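Local coordinates for protein putative diguanylate cyclase (GGDEF) with PAS/PAC domain (Rhodopseudomonas palustris, PDB 3LIF) that probably synthesises cyclic di-GMP from two GTP molecules as a membrane protein, of which this piece is the extracellular PDC-fold sensor domain, at residues 23-28 with 225-230. Sequence-based numbering, arbitrary orientation.
Sequences SLAEHA and RRVSRY
Ala25 and Ala28, one helical turn apart, receive Val227 in an instance of how a long helix can sit on a sheet: small residues on the helix let the backbones come close. The setting is the PDC fold of a double Cache sensor, in which the N-terminal helix 5-47 runs past two five-stranded antiparallel sheets; here it meets the end of strand 219-226 and the type II beta turn from Val227 to Tyr230. The CA atoms of Ala25 and Val227 lie 4.7 Å apart, yet no hydrogen bond links the two segments.

The close part is made by Val227 with Ala25 and Ala28. CG1, anti to the backbone N (chi1 164°), touches Ala28 CB at 3.7 Å and also lies 3.8 Å from the carbonyl O of Ala25. The second branch, CG2, is 3.9 Å from Ala28 CB, so both methyls meet the same alanine. Leu232 and Val234 of the neighbouring strand 232-239 continue this apolar packing.

The looser side has a different chemistry. Ser228 lies exposed at the turn, which is tethered to the helix by a hydrogen bond from Thr29 OG1 to Ser228 O. Arg225, partly exposed, reaches the helix with its CD, before the chain bends at chi3 (-50°), which places NE. Its guanidinium then hydrogen-bonds through NE to Ser21 OG and through NH2 to Arg18 O, a turn or two earlier on the helix. Back in the close part, Ala25 CB also meets the methylene next to the guanidinium: Arg225 CD is 3.9 Å away.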
loop_
_atom_site.group_PDB
_atom_site.type_symbol
_atom_site.label_atom_id
_atom_site.label_comp_id
_atom_site.label_asym_id
_atom_site.label_seq_id
_atom_site.Cartn_x
_atom_site.Cartn_y
_atom_site.Cartn_z
ATOM N N SER A 23 13.760 2.849 -7.890
ATOM C CA SER A 23 12.962 4.050 -7.722
ATOM C C SER A 23 11.550 3.775 -7.211
ATOM O O SER A 23 11.062 4.466 -6.340
ATOM C CB SER A 23 12.841 4.767 -9.048
ATOM O OG SER A 23 14.066 5.335 -9.349
ATOM N N LEU A 24 10.874 2.794 -7.808
ATOM C CA LEU A 24 9.537 2.421 -7.385
ATOM C C LEU A 24 9.539 2.017 -5.887
ATOM O O LEU A 24 8.658 2.396 -5.167
ATOM C CB LEU A 24 8.971 1.330 -8.307
ATOM C CG LEU A 24 8.814 1.704 -9.795
ATOM C CD1 LEU A 24 8.411 0.531 -10.693
ATOM C CD2 LEU A 24 7.823 2.803 -10.021
ATOM N N ALA A 25 10.542 1.283 -5.426
ATOM C CA ALA A 25 10.574 0.826 -4.043
ATOM C C ALA A 25 10.679 2.030 -3.090
ATOM O O ALA A 25 10.015 2.106 -2.051
ATOM C CB ALA A 25 11.725 -0.101 -3.835
ATOM N N GLU A 26 11.501 2.994 -3.466
ATOM C CA GLU A 26 11.632 4.188 -2.650
ATOM C C GLU A 26 10.413 5.034 -2.639
ATOM O O GLU A 26 10.031 5.601 -1.626
ATOM C CB GLU A 26 12.787 5.043 -3.116
ATOM C CG GLU A 26 14.072 4.406 -2.747
ATOM C CD GLU A 26 15.157 5.419 -2.789
ATOM O OE1 GLU A 26 15.785 5.650 -1.717
ATOM O OE2 GLU A 26 15.352 6.025 -3.892
ATOM N N HIS A 27 9.824 5.183 -3.787
ATOM C CA HIS A 27 8.583 5.890 -3.794
ATOM C C HIS A 27 7.605 5.265 -2.762
ATOM O O HIS A 27 6.850 6.001 -2.085
ATOM C CB HIS A 27 8.009 5.786 -5.158
ATOM C CG HIS A 27 6.703 6.443 -5.284
ATOM N ND1 HIS A 27 5.517 5.752 -5.186
ATOM C CD2 HIS A 27 6.377 7.722 -5.566
ATOM C CE1 HIS A 27 4.512 6.578 -5.397
ATOM N NE2 HIS A 27 5.005 7.780 -5.635
ATOM N N ALA A 28 7.604 3.922 -2.646
ATOM C CA ALA A 28 6.662 3.278 -1.754
ATOM C C ALA A 28 7.130 3.660 -0.385
ATOM O O ALA A 28 6.368 4.229 0.409
ATOM C CB ALA A 28 6.645 1.777 -1.914
ATOM N N ARG A 225 11.695 -5.862 -6.368
ATOM C CA ARG A 225 12.465 -5.447 -5.213
ATOM C C ARG A 225 11.609 -5.253 -3.929
ATOM O O ARG A 225 10.586 -4.541 -3.932
ATOM C CB ARG A 225 13.208 -4.138 -5.546
ATOM C CG ARG A 225 14.137 -3.692 -4.440
ATOM C CD ARG A 225 14.762 -2.385 -4.743
ATOM N NE ARG A 225 15.348 -2.392 -6.087
ATOM C CZ ARG A 225 16.637 -2.650 -6.361
ATOM N NH1 ARG A 225 17.496 -2.927 -5.394
ATOM N NH2 ARG A 225 17.062 -2.625 -7.610
ATOM N N ARG A 226 12.022 -5.888 -2.833
ATOM C CA ARG A 226 11.392 -5.615 -1.525
ATOM C C ARG A 226 11.438 -4.132 -1.277
ATOM O O ARG A 226 12.457 -3.494 -1.556
ATOM C CB ARG A 226 12.105 -6.296 -0.381
ATOM C CG ARG A 226 11.773 -7.737 -0.346
ATOM C CD ARG A 226 12.025 -8.329 1.032
ATOM N NE ARG A 226 11.916 -9.789 0.990
ATOM C CZ ARG A 226 10.781 -10.481 1.139
ATOM N NH1 ARG A 226 10.829 -11.784 1.079
ATOM N NH2 ARG A 226 9.612 -9.901 1.337
ATOM N N VAL A 227 10.339 -3.595 -0.763
ATOM C CA VAL A 227 10.252 -2.217 -0.413
ATOM C C VAL A 227 10.878 -1.968 0.982
ATOM O O VAL A 227 10.475 -2.471 2.022
ATOM C CB VAL A 227 8.798 -1.789 -0.405
ATOM C CG1 VAL A 227 8.612 -0.427 0.363
ATOM C CG2 VAL A 227 8.257 -1.797 -1.790
ATOM N N SER A 228 11.889 -1.155 1.006
ATOM C CA SER A 228 12.497 -0.908 2.283
ATOM C C SER A 228 11.508 -0.413 3.401
ATOM O O SER A 228 10.699 0.503 3.185
ATOM C CB SER A 228 13.677 0.031 2.091
ATOM O OG SER A 228 13.931 0.609 3.328
ATOM N N ARG A 229 11.571 -1.057 4.574
ATOM C CA ARG A 229 10.936 -0.536 5.772
ATOM C C ARG A 229 9.415 -0.829 5.910
ATOM O O ARG A 229 8.794 -0.377 6.895
ATOM C CB ARG A 229 11.220 0.972 5.829
ATOM C CG ARG A 229 11.669 1.478 7.185
ATOM C CD ARG A 229 12.796 2.494 7.151
ATOM N NE ARG A 229 12.339 3.839 6.852
ATOM C CZ ARG A 229 12.828 4.565 5.852
ATOM N NH1 ARG A 229 13.771 4.057 5.062
ATOM N NH2 ARG A 229 12.377 5.787 5.628
ATOM N N TYR A 230 8.811 -1.536 4.940
ATOM C CA TYR A 230 7.404 -2.000 4.986
ATOM C C TYR A 230 7.311 -3.344 4.269
ATOM O O TYR A 230 8.025 -3.545 3.301
ATOM C CB TYR A 230 6.446 -1.008 4.301
ATOM C CG TYR A 230 6.539 0.328 4.931
ATOM C CD1 TYR A 230 5.791 0.622 6.074
ATOM C CD2 TYR A 230 7.434 1.296 4.451
ATOM C CE1 TYR A 230 5.899 1.818 6.710
ATOM C CE2 TYR A 230 7.557 2.543 5.115
ATOM C CZ TYR A 230 6.787 2.785 6.256
ATOM O OH TYR A 230 6.833 3.997 6.926
#